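Ornithine carbamoyltransferase (Gloeobacter violaceus, PDB 3GD5) probably catalyses the reversible transfer of the carbamoyl group from carbamoyl phosphate to ornithine, yielding citrulline and phosphate in arginine biosynthesis. Local coordinates at residues L132-L145 / N168-V180. Sequence-based numbering, arbitrary orientation.
Sequences LTDHEHPCQVVADL and NVAHSLLLGCAKV
The loop at E136 brings its CA within 3.9 Å of the CA of N168, the first residue of helix 168-180, and beyond it helix 138-145 crosses that helix at -53°, with the axes 8.7 Å apart. S172 illustrates how one hydroxyl can join two chain segments: lying anti to its own carbonyl carbon (chi1 -71°), which turns it toward the loop, its OG accepts from the N of H137, the N-cap residue, at 3.0 Å and donates to the anti lone pair of E136 OE2 at 2.9 Å. E136 OE2 also accepts from the backbone N of L19, while OE1 is hydrogen-bonded to S18 OG, so three partners hold the buried carboxylate; an alanine here would probably leave the S172 hydroxyl and these loop partners without their mate. N168 ND2 donates to the carbonyl O of T133 at 2.8 Å, nearly in its own amide plane, and H171 ND1 donates a hydrogen bond to H135 O at 2.7 Å, in the plane of the H171 ring. The H171 ND1 also lies over a face of the H135 ring, the two planes inclined at 50°. Further along, V141 is a knob among V169, S172, L173 and G176, its CG2 3.9 Å from L173 CG. H137 to Q140 probably bind carbamoyl phosphate and N168 ornithine; the contact links the two substrate-binding domains beside the probable active site. Helix 293-312 packs against helix 138-152, while strand 159-163 and helix 196-209 flank helix 168-180.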
loop_
_atom_site.group_PDB
_atom_site.type_symbol
_atom_site.label_atom_id
_atom_site.label_comp_id
_atom_site.label_asym_id
_atom_site.label_seq_id
_atom_site.Cartn_x
_atom_site.Cartn_y
_atom_site.Cartn_z
ATOM N N LEU A 132 -19.138 8.368 -17.816
ATOM C CA LEU A 132 -19.120 9.379 -16.769
ATOM C C LEU A 132 -17.796 10.143 -16.789
ATOM O O LEU A 132 -16.727 9.542 -16.918
ATOM C CB LEU A 132 -19.302 8.729 -15.389
ATOM C CG LEU A 132 -19.925 9.574 -14.269
ATOM C CD1 LEU A 132 -19.944 8.781 -12.970
ATOM C CD2 LEU A 132 -19.142 10.856 -14.085
ATOM N N THR A 133 -17.870 11.469 -16.690
ATOM C CA THR A 133 -16.668 12.298 -16.622
ATOM C C THR A 133 -16.935 13.372 -15.579
ATOM O O THR A 133 -18.050 13.492 -15.063
ATOM C CB THR A 133 -16.302 13.003 -17.974
ATOM O OG1 THR A 133 -17.312 13.960 -18.311
ATOM C CG2 THR A 133 -16.150 11.983 -19.107
ATOM N N ASP A 134 -15.915 14.146 -15.253
ATOM C CA ASP A 134 -16.095 15.215 -14.280
ATOM C C ASP A 134 -17.054 16.274 -14.832
ATOM O O ASP A 134 -17.697 16.991 -14.068
ATOM C CB ASP A 134 -14.749 15.865 -13.949
ATOM C CG ASP A 134 -13.878 14.995 -13.044
ATOM O OD1 ASP A 134 -12.660 15.256 -12.972
ATOM O OD2 ASP A 134 -14.410 14.063 -12.395
ATOM N N HIS A 135 -17.161 16.341 -16.159
ATOM C CA HIS A 135 -18.005 17.325 -16.825
ATOM C C HIS A 135 -19.468 16.946 -17.085
ATOM O O HIS A 135 -20.354 17.789 -16.940
ATOM C CB HIS A 135 -17.366 17.727 -18.157
ATOM C CG HIS A 135 -17.981 18.944 -18.769
ATOM N ND1 HIS A 135 -17.896 20.191 -18.187
ATOM C CD2 HIS A 135 -18.716 19.102 -19.896
ATOM C CE1 HIS A 135 -18.553 21.065 -18.926
ATOM N NE2 HIS A 135 -19.061 20.431 -19.969
ATOM N N GLU A 136 -19.724 15.698 -17.478
ATOM C CA GLU A 136 -21.091 15.269 -17.784
ATOM C C GLU A 136 -21.393 13.804 -17.482
ATOM O O GLU A 136 -20.500 13.016 -17.178
ATOM C CB GLU A 136 -21.402 15.524 -19.267
ATOM C CG GLU A 136 -22.313 16.710 -19.533
ATOM C CD GLU A 136 -22.774 16.785 -20.978
ATOM O OE1 GLU A 136 -22.114 17.474 -21.781
ATOM O OE2 GLU A 136 -23.790 16.144 -21.314
ATOM N N HIS A 137 -22.670 13.452 -17.584
ATOM C CA HIS A 137 -23.133 12.089 -17.345
ATOM C C HIS A 137 -24.403 11.920 -18.183
ATOM O O HIS A 137 -25.511 11.817 -17.655
ATOM C CB HIS A 137 -23.434 11.884 -15.852
ATOM C CG HIS A 137 -23.572 10.447 -15.456
ATOM N ND1 HIS A 137 -23.731 10.046 -14.146
ATOM C CD2 HIS A 137 -23.556 9.314 -16.193
ATOM C CE1 HIS A 137 -23.804 8.727 -14.093
ATOM N NE2 HIS A 137 -23.701 8.259 -15.323
ATOM N N PRO A 138 -24.244 11.897 -19.513
ATOM C CA PRO A 138 -25.316 11.755 -20.504
ATOM C C PRO A 138 -26.274 10.589 -20.295
ATOM O O PRO A 138 -27.497 10.766 -20.296
ATOM C CB PRO A 138 -24.553 11.616 -21.817
ATOM C CG PRO A 138 -23.319 12.408 -21.571
ATOM C CD PRO A 138 -22.934 11.992 -20.180
ATOM N N CYS A 139 -25.714 9.396 -20.133
ATOM C CA CYS A 139 -26.526 8.204 -19.958
ATOM C C CYS A 139 -27.427 8.272 -18.753
ATOM O O CYS A 139 -28.553 7.794 -18.811
ATOM C CB CYS A 139 -25.642 6.958 -19.900
ATOM S SG CYS A 139 -24.838 6.575 -21.510
ATOM N N GLN A 140 -26.948 8.867 -17.665
ATOM C CA GLN A 140 -27.767 8.991 -16.461
ATOM C C GLN A 140 -29.024 9.795 -16.797
ATOM O O GLN A 140 -30.149 9.382 -16.500
ATOM C CB GLN A 140 -26.988 9.708 -15.356
ATOM C CG GLN A 140 -27.808 10.020 -14.104
ATOM C CD GLN A 140 -28.307 8.770 -13.407
ATOM O OE1 GLN A 140 -27.520 7.864 -13.096
ATOM N NE2 GLN A 140 -29.616 8.707 -13.157
ATOM N N VAL A 141 -28.817 10.940 -17.432
ATOM C CA VAL A 141 -29.914 11.819 -17.799
ATOM C C VAL A 141 -30.924 11.199 -18.757
ATOM O O VAL A 141 -32.122 11.429 -18.598
ATOM C CB VAL A 141 -29.373 13.156 -18.373
ATOM C CG1 VAL A 141 -30.512 13.978 -19.023
ATOM C CG2 VAL A 141 -28.732 13.953 -17.245
ATOM N N VAL A 142 -30.467 10.414 -19.737
ATOM C CA VAL A 142 -31.407 9.793 -20.661
ATOM C C VAL A 142 -32.291 8.828 -19.867
ATOM O O VAL A 142 -33.456 8.598 -20.204
ATOM C CB VAL A 142 -30.687 9.034 -21.830
ATOM C CG1 VAL A 142 -29.658 9.948 -22.500
ATOM C CG2 VAL A 142 -30.027 7.775 -21.325
ATOM N N ALA A 143 -31.740 8.280 -18.792
ATOM C CA ALA A 143 -32.494 7.363 -17.947
ATOM C C ALA A 143 -33.498 8.153 -17.108
ATOM O O ALA A 143 -34.640 7.726 -16.910
ATOM C CB ALA A 143 -31.543 6.578 -17.031
ATOM N N ASP A 144 -33.077 9.312 -16.622
ATOM C CA ASP A 144 -33.953 10.141 -15.806
ATOM C C ASP A 144 -35.136 10.631 -16.637
ATOM O O ASP A 144 -36.289 10.554 -16.198
ATOM C CB ASP A 144 -33.178 11.338 -15.240
ATOM C CG ASP A 144 -31.927 10.917 -14.470
ATOM O OD1 ASP A 144 -31.993 9.920 -13.707
ATOM O OD2 ASP A 144 -30.888 11.596 -14.616
ATOM N N LEU A 145 -34.833 11.131 -17.835
ATOM C CA LEU A 145 -35.834 11.645 -18.764
ATOM C C LEU A 145 -36.869 10.567 -19.059
ATOM O O LEU A 145 -38.068 10.826 -19.039
ATOM C CB LEU A 145 -35.151 12.089 -20.059
ATOM C CG LEU A 145 -35.020 13.582 -20.394
ATOM C CD1 LEU A 145 -34.881 14.433 -19.152
ATOM C CD2 LEU A 145 -33.827 13.766 -21.319
ATOM N N ASN A 168 -21.546 17.205 -12.912
ATOM C CA ASN A 168 -21.733 16.549 -14.191
ATOM C C ASN A 168 -23.187 16.225 -14.524
ATOM O O ASN A 168 -23.606 16.436 -15.658
ATOM C CB ASN A 168 -20.876 15.271 -14.294
ATOM C CG ASN A 168 -20.843 14.457 -13.000
ATOM O OD1 ASN A 168 -21.775 14.495 -12.186
ATOM N ND2 ASN A 168 -19.764 13.696 -12.817
ATOM N N VAL A 169 -23.965 15.735 -13.562
ATOM C CA VAL A 169 -25.359 15.397 -13.859
ATOM C C VAL A 169 -26.213 16.656 -14.023
ATOM O O VAL A 169 -27.126 16.689 -14.842
ATOM C CB VAL A 169 -25.986 14.466 -12.780
ATOM C CG1 VAL A 169 -25.006 13.367 -12.417
ATOM C CG2 VAL A 169 -26.387 15.250 -11.557
ATOM N N ALA A 170 -25.914 17.686 -13.239
ATOM C CA ALA A 170 -26.634 18.945 -13.339
ATOM C C ALA A 170 -26.436 19.435 -14.768
ATOM O O ALA A 170 -27.396 19.830 -15.434
ATOM C CB ALA A 170 -26.065 19.959 -12.348
ATOM N N HIS A 171 -25.185 19.393 -15.232
ATOM C CA HIS A 171 -24.830 19.809 -16.593
ATOM C C HIS A 171 -25.641 19.062 -17.643
ATOM O O HIS A 171 -26.174 19.662 -18.578
ATOM C CB HIS A 171 -23.353 19.543 -16.869
ATOM C CG HIS A 171 -22.426 20.503 -16.200
ATOM N ND1 HIS A 171 -21.067 20.292 -16.127
ATOM C CD2 HIS A 171 -22.658 21.684 -15.580
ATOM C CE1 HIS A 171 -20.500 21.300 -15.489
ATOM N NE2 HIS A 171 -21.444 22.158 -15.146
ATOM N N SER A 172 -25.712 17.745 -17.496
ATOM C CA SER A 172 -26.452 16.938 -18.447
ATOM C C SER A 172 -27.957 17.151 -18.309
ATOM O O SER A 172 -28.689 17.018 -19.284
ATOM C CB SER A 172 -26.105 15.456 -18.273
ATOM O OG SER A 172 -24.790 15.187 -18.730
ATOM N N LEU A 173 -28.418 17.470 -17.102
ATOM C CA LEU A 173 -29.846 17.710 -16.891
ATOM C C LEU A 173 -30.228 19.016 -17.580
ATOM O O LEU A 173 -31.310 19.133 -18.148
ATOM C CB LEU A 173 -30.174 17.791 -15.392
ATOM C CG LEU A 173 -30.308 16.458 -14.642
ATOM C CD1 LEU A 173 -30.386 16.709 -13.140
ATOM C CD2 LEU A 173 -31.538 15.727 -15.120
ATOM N N LEU A 174 -29.324 19.991 -17.524
ATOM C CA LEU A 174 -29.544 21.286 -18.153
ATOM C C LEU A 174 -29.734 21.112 -19.658
ATOM O O LEU A 174 -30.722 21.587 -20.227
ATOM C CB LEU A 174 -28.362 22.227 -17.874
ATOM C CG LEU A 174 -28.273 22.764 -16.439
ATOM C CD1 LEU A 174 -27.031 23.628 -16.257
ATOM C CD2 LEU A 174 -29.534 23.565 -16.123
ATOM N N LEU A 175 -28.798 20.422 -20.297
ATOM C CA LEU A 175 -28.880 20.191 -21.736
ATOM C C LEU A 175 -30.063 19.302 -22.089
ATOM O O LEU A 175 -30.755 19.539 -23.082
ATOM C CB LEU A 175 -27.606 19.531 -22.244
ATOM C CG LEU A 175 -26.296 20.298 -22.095
ATOM C CD1 LEU A 175 -25.159 19.376 -22.498
ATOM C CD2 LEU A 175 -26.316 21.577 -22.952
ATOM N N GLY A 176 -30.286 18.280 -21.267
ATOM C CA GLY A 176 -31.372 17.345 -21.508
ATOM C C GLY A 176 -32.766 17.903 -21.324
ATOM O O GLY A 176 -33.635 17.701 -22.172
ATOM N N CYS A 177 -32.990 18.590 -20.210
ATOM C CA CYS A 177 -34.295 19.170 -19.942
ATOM C C CYS A 177 -34.655 20.127 -21.071
ATOM O O CYS A 177 -35.672 19.956 -21.736
ATOM C CB CYS A 177 -34.288 19.893 -18.591
ATOM S SG CYS A 177 -34.309 18.747 -17.176
ATOM N N ALA A 178 -33.805 21.118 -21.301
ATOM C CA ALA A 178 -34.041 22.084 -22.359
ATOM C C ALA A 178 -34.422 21.386 -23.659
ATOM O O ALA A 178 -35.418 21.742 -24.293
ATOM C CB ALA A 178 -32.798 22.939 -22.573
ATOM N N LYS A 179 -33.642 20.379 -24.043
ATOM C CA LYS A 179 -33.886 19.650 -25.283
ATOM C C LYS A 179 -35.262 18.994 -25.439
ATOM O O LYS A 179 -35.708 18.764 -26.563
ATOM C CB LYS A 179 -32.794 18.599 -25.500
ATOM C CG LYS A 179 -31.447 19.175 -25.903
ATOM C CD LYS A 179 -30.480 18.062 -26.256
ATOM C CE LYS A 179 -29.194 18.611 -26.848
ATOM N NZ LYS A 179 -28.451 19.423 -25.860
ATOM N N VAL A 180 -35.930 18.670 -24.336
ATOM C CA VAL A 180 -37.255 18.060 -24.440
ATOM C C VAL A 180 -38.355 19.054 -24.083
ATOM O O VAL A 180 -39.534 18.696 -24.029
ATOM C CB VAL A 180 -37.403 16.805 -23.536
ATOM C CG1 VAL A 180 -36.522 15.679 -24.060
ATOM C CG2 VAL A 180 -37.053 17.145 -22.097
#